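Putative non-ribosomal peptide synthetase (Actinomadura parvosata subsp. kistnae, PDB 6M7L) is probably part of a non-ribosomal peptide synthetase and has a condensation-type domain, a family whose active members join carrier-bound aminoacyl or peptidyl units. Local coordinates at residues 252-257 and 453-458; 284-289 and 463-468; 291-296 and 323-328. All blocks are in the same frame, centred on the assembly; numbering follows the deposited sequence.

Contact 1 (252-257 and 453-458); sequences RLPADS and LLEQVG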
ATOM      1  N   ARG A 252       6.310  -5.038 -25.054  1.00 68.59           N
ATOM      2  CA  ARG A 252       7.273  -4.039 -24.618  1.00 64.01           C
ATOM      3  C   ARG A 252       7.526  -3.038 -25.735  1.00 66.76           C
ATOM      4  O   ARG A 252       7.677  -3.417 -26.901  1.00 68.95           O
ATOM      5  CB  ARG A 252       8.595  -4.687 -24.191  1.00 66.74           C
ATOM      6  CG  ARG A 252       8.634  -5.121 -22.734  1.00 75.29           C
ATOM      7  CD  ARG A 252      10.054  -5.459 -22.294  1.00 77.01           C
ATOM      8  NE  ARG A 252      10.282  -5.135 -20.886  1.00 84.96           N
ATOM      9  CZ  ARG A 252      10.241  -6.018 -19.894  1.00 89.27           C
ATOM     10  NH1 ARG A 252       9.985  -7.295 -20.148  1.00 88.22           N
ATOM     11  NH2 ARG A 252      10.461  -5.626 -18.646  1.00 87.16           N
ATOM     12  N   LEU A 253       7.567  -1.760 -25.370  1.00 67.75           N
ATOM     13  CA  LEU A 253       7.921  -0.682 -26.282  1.00 62.43           C
ATOM     14  C   LEU A 253       9.121   0.055 -25.703  1.00 69.79           C
ATOM     15  O   LEU A 253       9.059   0.513 -24.549  1.00 65.79           O
ATOM     16  CB  LEU A 253       6.746   0.278 -26.481  1.00 60.90           C
ATOM     17  CG  LEU A 253       6.936   1.389 -27.517  1.00 63.42           C
ATOM     18  CD1 LEU A 253       6.864   0.834 -28.931  1.00 64.34           C
ATOM     19  CD2 LEU A 253       5.910   2.490 -27.317  1.00 62.79           C
ATOM     20  N   PRO A 254      10.225   0.185 -26.437  1.00 73.37           N
ATOM     21  CA  PRO A 254      11.393   0.886 -25.890  1.00 65.74           C
ATOM     22  C   PRO A 254      11.090   2.354 -25.621  1.00 64.69           C
ATOM     23  O   PRO A 254      10.121   2.923 -26.128  1.00 64.08           O
ATOM     24  CB  PRO A 254      12.454   0.723 -26.985  1.00 70.54           C
ATOM     25  CG  PRO A 254      11.673   0.457 -28.235  1.00 75.06           C
ATOM     26  CD  PRO A 254      10.464  -0.315 -27.802  1.00 67.34           C
ATOM     27  N   ALA A 255      11.948   2.966 -24.800  1.00 70.48           N
ATOM     28  CA  ALA A 255      11.719   4.345 -24.378  1.00 66.72           C
ATOM     29  C   ALA A 255      11.760   5.314 -25.551  1.00 66.05           C
ATOM     30  O   ALA A 255      11.082   6.348 -25.521  1.00 71.09           O
ATOM     31  CB  ALA A 255      12.744   4.749 -23.319  1.00 59.96           C
ATOM     32  N   ASP A 256      12.546   5.002 -26.586  1.00 71.60           N
ATOM     33  CA  ASP A 256      12.614   5.854 -27.770  1.00 75.71           C
ATOM     34  C   ASP A 256      11.229   6.086 -28.363  1.00 74.45           C
ATOM     35  O   ASP A 256      10.747   7.223 -28.432  1.00 69.41           O
ATOM     36  CB  ASP A 256      13.543   5.223 -28.812  1.00 84.09           C
ATOM     37  CG  ASP A 256      14.999   5.283 -28.406  1.00102.19           C
ATOM     38  OD1 ASP A 256      15.304   5.906 -27.366  1.00102.59           O
ATOM     39  OD2 ASP A 256      15.841   4.708 -29.130  1.00110.85           O
ATOM     40  N   SER A 257      10.572   5.007 -28.794  1.00 76.59           N
ATOM     41  CA  SER A 257       9.230   5.134 -29.351  1.00 74.63           C
ATOM     42  C   SER A 257       8.229   5.582 -28.296  1.00 66.99           C
ATOM     43  O   SER A 257       7.244   6.255 -28.623  1.00 64.86           O
ATOM     44  CB  SER A 257       8.800   3.808 -29.975  1.00 67.82           C
ATOM     45  OG  SER A 257       9.798   3.325 -30.855  1.00 71.53           O
ATOM     46  N   LEU A 453       3.247  -0.798 -35.076  1.00 71.15           N
ATOM     47  CA  LEU A 453       2.400   0.365 -35.315  1.00 75.01           C
ATOM     48  C   LEU A 453       2.730   1.498 -34.351  1.00 77.09           C
ATOM     49  O   LEU A 453       2.774   2.669 -34.748  1.00 73.09           O
ATOM     50  CB  LEU A 453       0.929  -0.032 -35.203  1.00 71.11           C
ATOM     51  CG  LEU A 453      -0.069   1.076 -35.532  1.00 75.38           C
ATOM     52  CD1 LEU A 453       0.307   1.719 -36.843  1.00 81.28           C
ATOM     53  CD2 LEU A 453      -1.475   0.524 -35.599  1.00 73.25           C
ATOM     54  N   LEU A 454       2.965   1.168 -33.078  1.00 74.22           N
ATOM     55  CA  LEU A 454       3.354   2.181 -32.099  1.00 71.68           C
ATOM     56  C   LEU A 454       4.641   2.880 -32.517  1.00 75.90           C
ATOM     57  O   LEU A 454       4.741   4.111 -32.456  1.00 77.94           O
ATOM     58  CB  LEU A 454       3.521   1.541 -30.721  1.00 74.35           C
ATOM     59  CG  LEU A 454       2.272   1.074 -29.978  1.00 66.31           C
ATOM     60  CD1 LEU A 454       2.658   0.078 -28.904  1.00 67.96           C
ATOM     61  CD2 LEU A 454       1.552   2.259 -29.366  1.00 66.55           C
ATOM     62  N   GLU A 455       5.640   2.105 -32.940  1.00 75.03           N
ATOM     63  CA  GLU A 455       6.903   2.695 -33.366  1.00 76.98           C
ATOM     64  C   GLU A 455       6.734   3.538 -34.623  1.00 80.67           C
ATOM     65  O   GLU A 455       7.420   4.553 -34.784  1.00 80.46           O
ATOM     66  CB  GLU A 455       7.941   1.596 -33.596  1.00 69.29           C
ATOM     67  CG  GLU A 455       8.345   0.854 -32.333  1.00 70.77           C
ATOM     68  CD  GLU A 455       9.306  -0.287 -32.606  1.00 82.25           C
ATOM     69  OE1 GLU A 455       9.293  -0.822 -33.734  1.00 84.28           O
ATOM     70  OE2 GLU A 455      10.077  -0.647 -31.689  1.00 86.28           O
ATOM     71  N   GLN A 456       5.824   3.144 -35.515  1.00 79.50           N
ATOM     72  CA  GLN A 456       5.651   3.880 -36.763  1.00 80.27           C
ATOM     73  C   GLN A 456       4.994   5.232 -36.522  1.00 81.98           C
ATOM     74  O   GLN A 456       5.525   6.272 -36.930  1.00 83.20           O
ATOM     75  CB  GLN A 456       4.835   3.053 -37.754  1.00 76.98           C
ATOM     76  CG  GLN A 456       4.607   3.749 -39.085  1.00 75.88           C
ATOM     77  CD  GLN A 456       4.053   2.815 -40.138  1.00 93.04           C
ATOM     78  OE1 GLN A 456       3.697   1.674 -39.843  1.00 97.40           O
ATOM     79  NE2 GLN A 456       3.983   3.291 -41.376  1.00 96.15           N
ATOM     80  N   VAL A 457       3.832   5.243 -35.861  1.00 82.46           N
ATOM     81  CA  VAL A 457       3.115   6.498 -35.661  1.00 82.22           C
ATOM     82  C   VAL A 457       3.887   7.427 -34.734  1.00 80.78           C
ATOM     83  O   VAL A 457       3.730   8.652 -34.801  1.00 79.84           O
ATOM     84  CB  VAL A 457       1.691   6.235 -35.137  1.00 76.60           C
ATOM     85  CG1 VAL A 457       0.900   5.400 -36.137  1.00 80.84           C
ATOM     86  CG2 VAL A 457       1.735   5.559 -33.774  1.00 73.97           C
ATOM     87  N   GLY A 458       4.724   6.876 -33.854  1.00 79.30           N
ATOM     88  CA  GLY A 458       5.565   7.727 -33.029  1.00 77.43           C
ATOM     89  C   GLY A 458       6.610   8.462 -33.846  1.00 81.40           C
ATOM     90  O   GLY A 458       6.827   9.662 -33.657  1.00 78.89           O
TER
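The side chains of E455 and P254 cross at about a right angle, and the carboxylate oxygen OE2 lies near two carbons of the five-membered ring: the closer is P254 CD, 3.9 Å from E455 OE2, with CG beside it. The ring belongs to a strand-turn-helix corner of the second, C-terminal lobe expected of the condensation-domain fold, which resembles chloramphenicol acetyltransferase. Here strand 246-253 ends and P254 takes the N-cap position of helix 255-267, a place where proline is well tolerated because the backbone N-H it lacks is not needed by the helix. Helix 440-459 lies across this corner.

The contact is mainly apolar, made by L253 and the aliphatic part of E455. The CG of L253 stands anti to the backbone N (chi1 -175°), and beyond it CD1 reaches the helix. It lies 3.7 Å from E455 CG, the two side chains sliding past one another in opposite directions. The same methyl touches the root of the neighbouring leucine, L253 CD1 being 3.9 Å from L454 CB. Leucine suits both sites because both are buried and apolar; L261 of helix 255-267 also touches both, so that the strand and two helices meet in one hydrophobic patch.

Glutamate suits a partly exposed position: its methylenes join the packing, while the extended chain (CD anti, chi2 176°) brings the charged carboxylate near P254. S257, small enough for the helices to come close, has a weak hydrogen bond to R260, and its hydroxyl approaches a methylene, S257 OG lying 3.2 Å from E455 CG.

Contact 2 (284-289 and 463-468); sequences LSRLDG and VRLSQV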
ATOM      1  N   LEU A 284      -6.794  -2.167 -35.016  1.00 64.48           N
ATOM      2  CA  LEU A 284      -8.061  -2.880 -35.132  1.00 67.43           C
ATOM      3  C   LEU A 284      -8.833  -2.448 -36.369  1.00 68.05           C
ATOM      4  O   LEU A 284      -9.525  -3.267 -36.986  1.00 69.48           O
ATOM      5  CB  LEU A 284      -8.906  -2.660 -33.879  1.00 63.16           C
ATOM      6  CG  LEU A 284      -8.308  -3.167 -32.567  1.00 60.04           C
ATOM      7  CD1 LEU A 284      -9.320  -3.032 -31.440  1.00 53.47           C
ATOM      8  CD2 LEU A 284      -7.845  -4.608 -32.711  1.00 56.59           C
ATOM      9  N   SER A 285      -8.729  -1.172 -36.746  1.00 69.80           N
ATOM     10  CA  SER A 285      -9.427  -0.690 -37.932  1.00 71.15           C
ATOM     11  C   SER A 285      -8.951  -1.413 -39.183  1.00 76.86           C
ATOM     12  O   SER A 285      -9.761  -1.795 -40.035  1.00 79.58           O
ATOM     13  CB  SER A 285      -9.225   0.818 -38.082  1.00 72.45           C
ATOM     14  OG  SER A 285      -9.931   1.323 -39.201  1.00 71.49           O
ATOM     15  N   ARG A 286      -7.639  -1.616 -39.309  1.00 79.30           N
ATOM     16  CA  ARG A 286      -7.099  -2.269 -40.496  1.00 76.34           C
ATOM     17  C   ARG A 286      -7.267  -3.782 -40.432  1.00 77.23           C
ATOM     18  O   ARG A 286      -7.516  -4.424 -41.459  1.00 80.07           O
ATOM     19  CB  ARG A 286      -5.627  -1.895 -40.667  1.00 71.58           C
ATOM     20  CG  ARG A 286      -5.406  -0.428 -40.999  1.00 73.98           C
ATOM     21  CD  ARG A 286      -5.563  -0.179 -42.487  1.00 72.91           C
ATOM     22  NE  ARG A 286      -4.497  -0.827 -43.245  1.00 81.23           N
ATOM     23  CZ  ARG A 286      -3.324  -0.262 -43.510  1.00 84.41           C
ATOM     24  NH1 ARG A 286      -2.406  -0.923 -44.202  1.00 87.32           N
ATOM     25  NH2 ARG A 286      -3.068   0.967 -43.083  1.00 90.93           N
ATOM     26  N   LEU A 287      -7.135  -4.367 -39.240  1.00 75.32           N
ATOM     27  CA  LEU A 287      -7.315  -5.808 -39.095  1.00 71.66           C
ATOM     28  C   LEU A 287      -8.742  -6.219 -39.428  1.00 75.22           C
ATOM     29  O   LEU A 287      -8.968  -7.190 -40.159  1.00 84.12           O
ATOM     30  CB  LEU A 287      -6.952  -6.244 -37.675  1.00 72.85           C
ATOM     31  CG  LEU A 287      -5.469  -6.248 -37.307  1.00 77.15           C
ATOM     32  CD1 LEU A 287      -5.291  -6.625 -35.846  1.00 68.13           C
ATOM     33  CD2 LEU A 287      -4.702  -7.198 -38.211  1.00 74.54           C
ATOM     34  N   ASP A 288      -9.720  -5.489 -38.902  1.00 76.79           N
ATOM     35  CA  ASP A 288     -11.125  -5.808 -39.115  1.00 78.40           C
ATOM     36  C   ASP A 288     -11.741  -5.034 -40.273  1.00 78.72           C
ATOM     37  O   ASP A 288     -12.916  -5.252 -40.587  1.00 87.50           O
ATOM     38  CB  ASP A 288     -11.918  -5.543 -37.831  1.00 83.98           C
ATOM     39  CG  ASP A 288     -11.296  -6.207 -36.615  1.00 88.55           C
ATOM     40  OD1 ASP A 288     -10.641  -7.259 -36.779  1.00 88.00           O
ATOM     41  OD2 ASP A 288     -11.461  -5.676 -35.496  1.00 93.34           O
ATOM     42  N   GLY A 289     -10.986  -4.144 -40.910  1.00 77.14           N
ATOM     43  CA  GLY A 289     -11.495  -3.405 -42.057  1.00 79.13           C
ATOM     44  C   GLY A 289     -12.679  -2.516 -41.746  1.00 88.64           C
ATOM     45  O   GLY A 289     -13.583  -2.375 -42.579  1.00 95.23           O
ATOM     46  N   VAL A 463       1.223  10.051 -40.407  1.00 94.94           N
ATOM     47  CA  VAL A 463       0.836   8.911 -41.230  1.00 89.08           C
ATOM     48  C   VAL A 463      -0.676   8.750 -41.201  1.00 88.34           C
ATOM     49  O   VAL A 463      -1.306   8.787 -40.136  1.00 86.71           O
ATOM     50  CB  VAL A 463       1.558   7.638 -40.756  1.00 90.43           C
ATOM     51  CG1 VAL A 463       1.202   7.305 -39.310  1.00 89.06           C
ATOM     52  CG2 VAL A 463       1.231   6.469 -41.666  1.00 90.50           C
ATOM     53  N   ARG A 464      -1.271   8.600 -42.379  1.00 90.41           N
ATOM     54  CA  ARG A 464      -2.706   8.395 -42.460  1.00 93.06           C
ATOM     55  C   ARG A 464      -3.062   6.976 -42.022  1.00 89.36           C
ATOM     56  O   ARG A 464      -2.205   6.096 -41.896  1.00 89.23           O
ATOM     57  CB  ARG A 464      -3.209   8.656 -43.879  1.00 93.71           C
ATOM     58  CG  ARG A 464      -3.211  10.118 -44.305  1.00 96.11           C
ATOM     59  CD  ARG A 464      -4.217  10.343 -45.427  1.00101.59           C
ATOM     60  NE  ARG A 464      -4.124  11.677 -46.017  1.00104.48           N
ATOM     61  CZ  ARG A 464      -3.619  11.928 -47.221  1.00110.44           C
ATOM     62  NH1 ARG A 464      -3.161  10.936 -47.972  1.00107.08           N
ATOM     63  NH2 ARG A 464      -3.577  13.173 -47.678  1.00106.77           N
ATOM     64  N   LEU A 465      -4.359   6.761 -41.785  1.00 90.01           N
ATOM     65  CA  LEU A 465      -4.832   5.434 -41.401  1.00 80.93           C
ATOM     66  C   LEU A 465      -4.587   4.411 -42.502  1.00 87.73           C
ATOM     67  O   LEU A 465      -4.310   3.242 -42.211  1.00 89.67           O
ATOM     68  CB  LEU A 465      -6.321   5.495 -41.052  1.00 81.07           C
ATOM     69  CG  LEU A 465      -7.057   4.174 -40.814  1.00 78.06           C
ATOM     70  CD1 LEU A 465      -6.463   3.424 -39.632  1.00 76.79           C
ATOM     71  CD2 LEU A 465      -8.546   4.417 -40.609  1.00 57.76           C
ATOM     72  N   SER A 466      -4.666   4.834 -43.765  1.00 93.51           N
ATOM     73  CA  SER A 466      -4.536   3.900 -44.880  1.00 91.22           C
ATOM     74  C   SER A 466      -3.087   3.493 -45.120  1.00 89.16           C
ATOM     75  O   SER A 466      -2.810   2.325 -45.410  1.00 90.22           O
ATOM     76  CB  SER A 466      -5.121   4.516 -46.149  1.00 91.23           C
ATOM     77  OG  SER A 466      -4.369   5.647 -46.554  1.00 91.75           O
ATOM     78  N   GLN A 467      -2.153   4.437 -45.012  1.00 94.40           N
ATOM     79  CA  GLN A 467      -0.753   4.193 -45.327  1.00 98.13           C
ATOM     80  C   GLN A 467       0.037   3.642 -44.142  1.00 97.39           C
ATOM     81  O   GLN A 467       1.264   3.791 -44.104  1.00101.47           O
ATOM     82  CB  GLN A 467      -0.099   5.478 -45.844  1.00 97.04           C
ATOM     83  CG  GLN A 467      -0.252   6.671 -44.916  1.00 96.65           C
ATOM     84  CD  GLN A 467       0.484   7.899 -45.417  1.00 98.56           C
ATOM     85  OE1 GLN A 467       0.838   8.785 -44.637  1.00 96.87           O
ATOM     86  NE2 GLN A 467       0.719   7.958 -46.722  1.00101.34           N
ATOM     87  N   VAL A 468      -0.629   3.007 -43.192  1.00 90.88           N
ATOM     88  CA  VAL A 468       0.033   2.459 -42.015  1.00 94.34           C
ATOM     89  C   VAL A 468       0.373   0.997 -42.273  1.00 98.60           C
ATOM     90  O   VAL A 468      -0.314   0.296 -43.023  1.00101.18           O
ATOM     91  CB  VAL A 468      -0.850   2.654 -40.763  1.00 94.99           C
ATOM     92  CG1 VAL A 468      -1.211   1.324 -40.116  1.00 97.17           C
ATOM     93  CG2 VAL A 468      -0.155   3.578 -39.779  1.00 95.62           C
TER
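R286 reaches from helix 272-288 to the backbone of the loop 463-468, and hydrogen bonds carry most of this contact. The clearest runs from R286 NH2 to L465 O (2.7 Å, N-H...O 140°); it lies in the guanidinium plane and meets a lone pair in the plane of the carbonyl. V468 O sits at the edge of the same group and takes two weak bonds, from R286 NH1 at 2.7 Å and R286 NH2 at 2.8 Å. Torsions chi2 (-84°) and chi3 (-67°) bend the chain at CD and NE, curling it to the loop.

S466 O adds an electrostatic contact: it lies over one face of the guanidinium, 2.7 Å from R286 NH2, at an angle too poor for a hydrogen bond, but the positive charge probably attracts it. Arginine suits this place because one flat cation can serve several carbonyls. An alanine here would probably leave the carbonyls of L465 and V468 without these donors and the turn less firmly tied to the helix.

Packing supplies the rest. L465 CD2 rests 3.7 Å from S285 OG, whose hydroxyl is bonded to R290 O, and V468 CG1 lies 3.5 Å from R286 NH2. A small serine lets the leucine approach the helix. The arrangement is that of an arginine side chain bridging the backbone carbonyls of a turn, tying helix 272-288 to the loop after helix 440-459.

Contact 3 (291-296 and 323-328); sequences TSVTIG and VDLSGD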
ATOM      1  N   THR A 291     -14.239   1.276 -40.296  1.00 86.86           N
ATOM      2  CA  THR A 291     -13.968   2.699 -40.129  1.00 84.62           C
ATOM      3  C   THR A 291     -14.363   3.224 -38.756  1.00 78.12           C
ATOM      4  O   THR A 291     -14.158   4.412 -38.486  1.00 81.58           O
ATOM      5  CB  THR A 291     -14.705   3.511 -41.200  1.00 91.16           C
ATOM      6  OG1 THR A 291     -16.121   3.362 -41.025  1.00 97.60           O
ATOM      7  CG2 THR A 291     -14.318   3.038 -42.593  1.00 92.58           C
ATOM      8  N   SER A 292     -14.924   2.383 -37.889  1.00 72.94           N
ATOM      9  CA  SER A 292     -15.418   2.818 -36.583  1.00 71.45           C
ATOM     10  C   SER A 292     -15.089   1.733 -35.565  1.00 70.72           C
ATOM     11  O   SER A 292     -15.773   0.709 -35.500  1.00 80.70           O
ATOM     12  CB  SER A 292     -16.916   3.096 -36.628  1.00 74.13           C
ATOM     13  OG  SER A 292     -17.466   3.133 -35.324  1.00 77.99           O
ATOM     14  N   VAL A 293     -14.053   1.964 -34.765  1.00 68.15           N
ATOM     15  CA  VAL A 293     -13.602   1.011 -33.759  1.00 62.74           C
ATOM     16  C   VAL A 293     -13.962   1.549 -32.380  1.00 61.99           C
ATOM     17  O   VAL A 293     -13.872   2.756 -32.127  1.00 70.75           O
ATOM     18  CB  VAL A 293     -12.088   0.745 -33.886  1.00 55.86           C
ATOM     19  CG1 VAL A 293     -11.330   2.052 -33.968  1.00 69.86           C
ATOM     20  CG2 VAL A 293     -11.584  -0.107 -32.732  1.00 55.07           C
ATOM     21  N   THR A 294     -14.392   0.651 -31.497  1.00 61.41           N
ATOM     22  CA  THR A 294     -14.806   1.000 -30.142  1.00 55.83           C
ATOM     23  C   THR A 294     -14.070   0.089 -29.169  1.00 56.97           C
ATOM     24  O   THR A 294     -14.390  -1.100 -29.067  1.00 53.74           O
ATOM     25  CB  THR A 294     -16.320   0.854 -29.969  1.00 57.88           C
ATOM     26  OG1 THR A 294     -17.000   1.656 -30.942  1.00 51.66           O
ATOM     27  CG2 THR A 294     -16.742   1.288 -28.570  1.00 60.46           C
ATOM     28  N   ILE A 295     -13.084   0.635 -28.467  1.00 60.82           N
ATOM     29  CA  ILE A 295     -12.446  -0.064 -27.371  1.00 52.79           C
ATOM     30  C   ILE A 295     -13.070   0.415 -26.066  1.00 55.58           C
ATOM     31  O   ILE A 295     -13.809   1.398 -26.023  1.00 56.23           O
ATOM     32  CB  ILE A 295     -10.913   0.137 -27.356  1.00 54.72           C
ATOM     33  CG1 ILE A 295     -10.573   1.557 -26.901  1.00 56.36           C
ATOM     34  CG2 ILE A 295     -10.314  -0.167 -28.722  1.00 58.73           C
ATOM     35  CD1 ILE A 295      -9.472   1.617 -25.866  1.00 59.10           C
ATOM     36  N   GLY A 296     -12.768  -0.295 -24.976  1.00 56.47           N
ATOM     37  CA  GLY A 296     -13.252   0.078 -23.669  1.00 48.92           C
ATOM     38  C   GLY A 296     -12.103   0.150 -22.680  1.00 52.76           C
ATOM     39  O   GLY A 296     -10.955  -0.167 -23.001  1.00 48.57           O
ATOM     40  N   VAL A 323     -14.505   5.528 -31.354  1.00 66.13           N
ATOM     41  CA  VAL A 323     -13.760   6.482 -32.163  1.00 66.58           C
ATOM     42  C   VAL A 323     -14.146   6.275 -33.620  1.00 73.40           C
ATOM     43  O   VAL A 323     -14.128   5.145 -34.119  1.00 77.85           O
ATOM     44  CB  VAL A 323     -12.240   6.329 -31.968  1.00 65.15           C
ATOM     45  CG1 VAL A 323     -11.487   7.111 -33.028  1.00 68.40           C
ATOM     46  CG2 VAL A 323     -11.840   6.797 -30.575  1.00 61.90           C
ATOM     47  N   ASP A 324     -14.507   7.365 -34.293  1.00 75.08           N
ATOM     48  CA  ASP A 324     -14.849   7.326 -35.706  1.00 70.72           C
ATOM     49  C   ASP A 324     -13.598   7.616 -36.523  1.00 71.19           C
ATOM     50  O   ASP A 324     -13.011   8.697 -36.408  1.00 76.86           O
ATOM     51  CB  ASP A 324     -15.952   8.335 -36.026  1.00 77.52           C
ATOM     52  CG  ASP A 324     -16.478   8.200 -37.444  1.00 84.33           C
ATOM     53  OD1 ASP A 324     -15.994   7.320 -38.186  1.00 82.78           O
ATOM     54  OD2 ASP A 324     -17.383   8.975 -37.816  1.00 90.49           O
ATOM     55  N   LEU A 325     -13.186   6.646 -37.339  1.00 78.00           N
ATOM     56  CA  LEU A 325     -12.057   6.807 -38.243  1.00 77.26           C
ATOM     57  C   LEU A 325     -12.507   7.072 -39.675  1.00 76.72           C
ATOM     58  O   LEU A 325     -11.787   6.745 -40.624  1.00 77.09           O
ATOM     59  CB  LEU A 325     -11.151   5.579 -38.176  1.00 76.37           C
ATOM     60  CG  LEU A 325     -10.635   5.283 -36.765  1.00 74.73           C
ATOM     61  CD1 LEU A 325      -9.756   4.051 -36.739  1.00 69.23           C
ATOM     62  CD2 LEU A 325      -9.879   6.481 -36.224  1.00 71.35           C
ATOM     63  N   SER A 326     -13.692   7.662 -39.841  1.00 81.22           N
ATOM     64  CA  SER A 326     -14.203   8.001 -41.162  1.00 83.51           C
ATOM     65  C   SER A 326     -13.250   8.951 -41.881  1.00 85.90           C
ATOM     66  O   SER A 326     -12.421   9.634 -41.268  1.00 86.16           O
ATOM     67  CB  SER A 326     -15.591   8.633 -41.057  1.00 82.91           C
ATOM     68  OG  SER A 326     -16.558   7.678 -40.658  1.00 85.31           O
ATOM     69  N   GLY A 327     -13.387   8.999 -43.204  1.00 88.18           N
ATOM     70  CA  GLY A 327     -12.351   9.628 -43.997  1.00 87.38           C
ATOM     71  C   GLY A 327     -11.077   8.813 -43.886  1.00 89.74           C
ATOM     72  O   GLY A 327     -11.104   7.579 -43.791  1.00 91.16           O
ATOM     73  N   ASP A 328      -9.942   9.500 -43.878  1.00 77.56           N
ATOM     74  CA  ASP A 328      -8.643   8.856 -43.689  1.00 80.77           C
ATOM     75  C   ASP A 328      -7.812   9.712 -42.750  1.00 88.09           C
ATOM     76  O   ASP A 328      -6.941  10.478 -43.180  1.00 88.84           O
ATOM     77  CB  ASP A 328      -7.938   8.629 -45.025  1.00 83.61           C
ATOM     78  CG  ASP A 328      -7.020   7.427 -44.994  1.00 90.10           C
ATOM     79  OD1 ASP A 328      -6.026   7.456 -44.241  1.00 90.51           O
ATOM     80  OD2 ASP A 328      -7.310   6.442 -45.701  1.00 98.09           O
TER
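L325 packs against T291, just before strand 292-299, and against V293 on that strand. Its CB lies 3.2 Å from T291 O, the same oxygen that accepts the hydrogen bond from L325 N at 2.7 Å. Next, CG is set anti to its own carbonyl carbon (chi1 -57°) and stays 4.0 Å from T291 O. At the tip, the side chains of L325 and V293 cross obliquely, with L325 CD1 3.8 Å from V293 CG1, and L325 also meets S285, I334 and L465. A branched, wholly apolar residue fits where two helices and a loop converge.

V293 and V323 form an antiparallel hydrogen-bonded pair. V323 N gives a straight bond to V293 O (2.9 Å, 169°), whereas the return bond from V293 N to V323 O is weak. Both valines, beta-branched and suited to extended backbone, turn to the face packed by helices 272-288 and 331-346, with A281 and H277 of the first and V341 of the second.

The other face carries the polar non-hydrogen-bonded pair S292 and D324. D324 OD1 is gripped twice by S326: OG meets its syn lone pair, and the backbone N, 2.9 Å from D324 OD1, comes from above the carboxylate plane. Strand 292-299 goes on to bond with strand 374-380 at G296; here it forms an antiparallel strand pair whose second member, 317-324, runs out into an Asx turn.

Overall arrangement
Along the chain the first segments come in order, 252-257, 284-289 and 291-296, followed by 323-328, then 453-458 and 463-468, so contacts 1 and 2 interleave while contact 3 falls within the span of both. All three lie on the same side of the chain's centre. Contacts 1 and 2, with centres about 17 Å apart, are bridged by helix 440-459 and its following loop, L453 packing on V468. Contacts 2 and 3 lie closer, about 10 Å between centres, joined by a probable hydrogen bond from S466 to D328. The chain's last modelled part thus ties together helices 255-267 and 272-288 and the strand pair of 292-299 and 317-324.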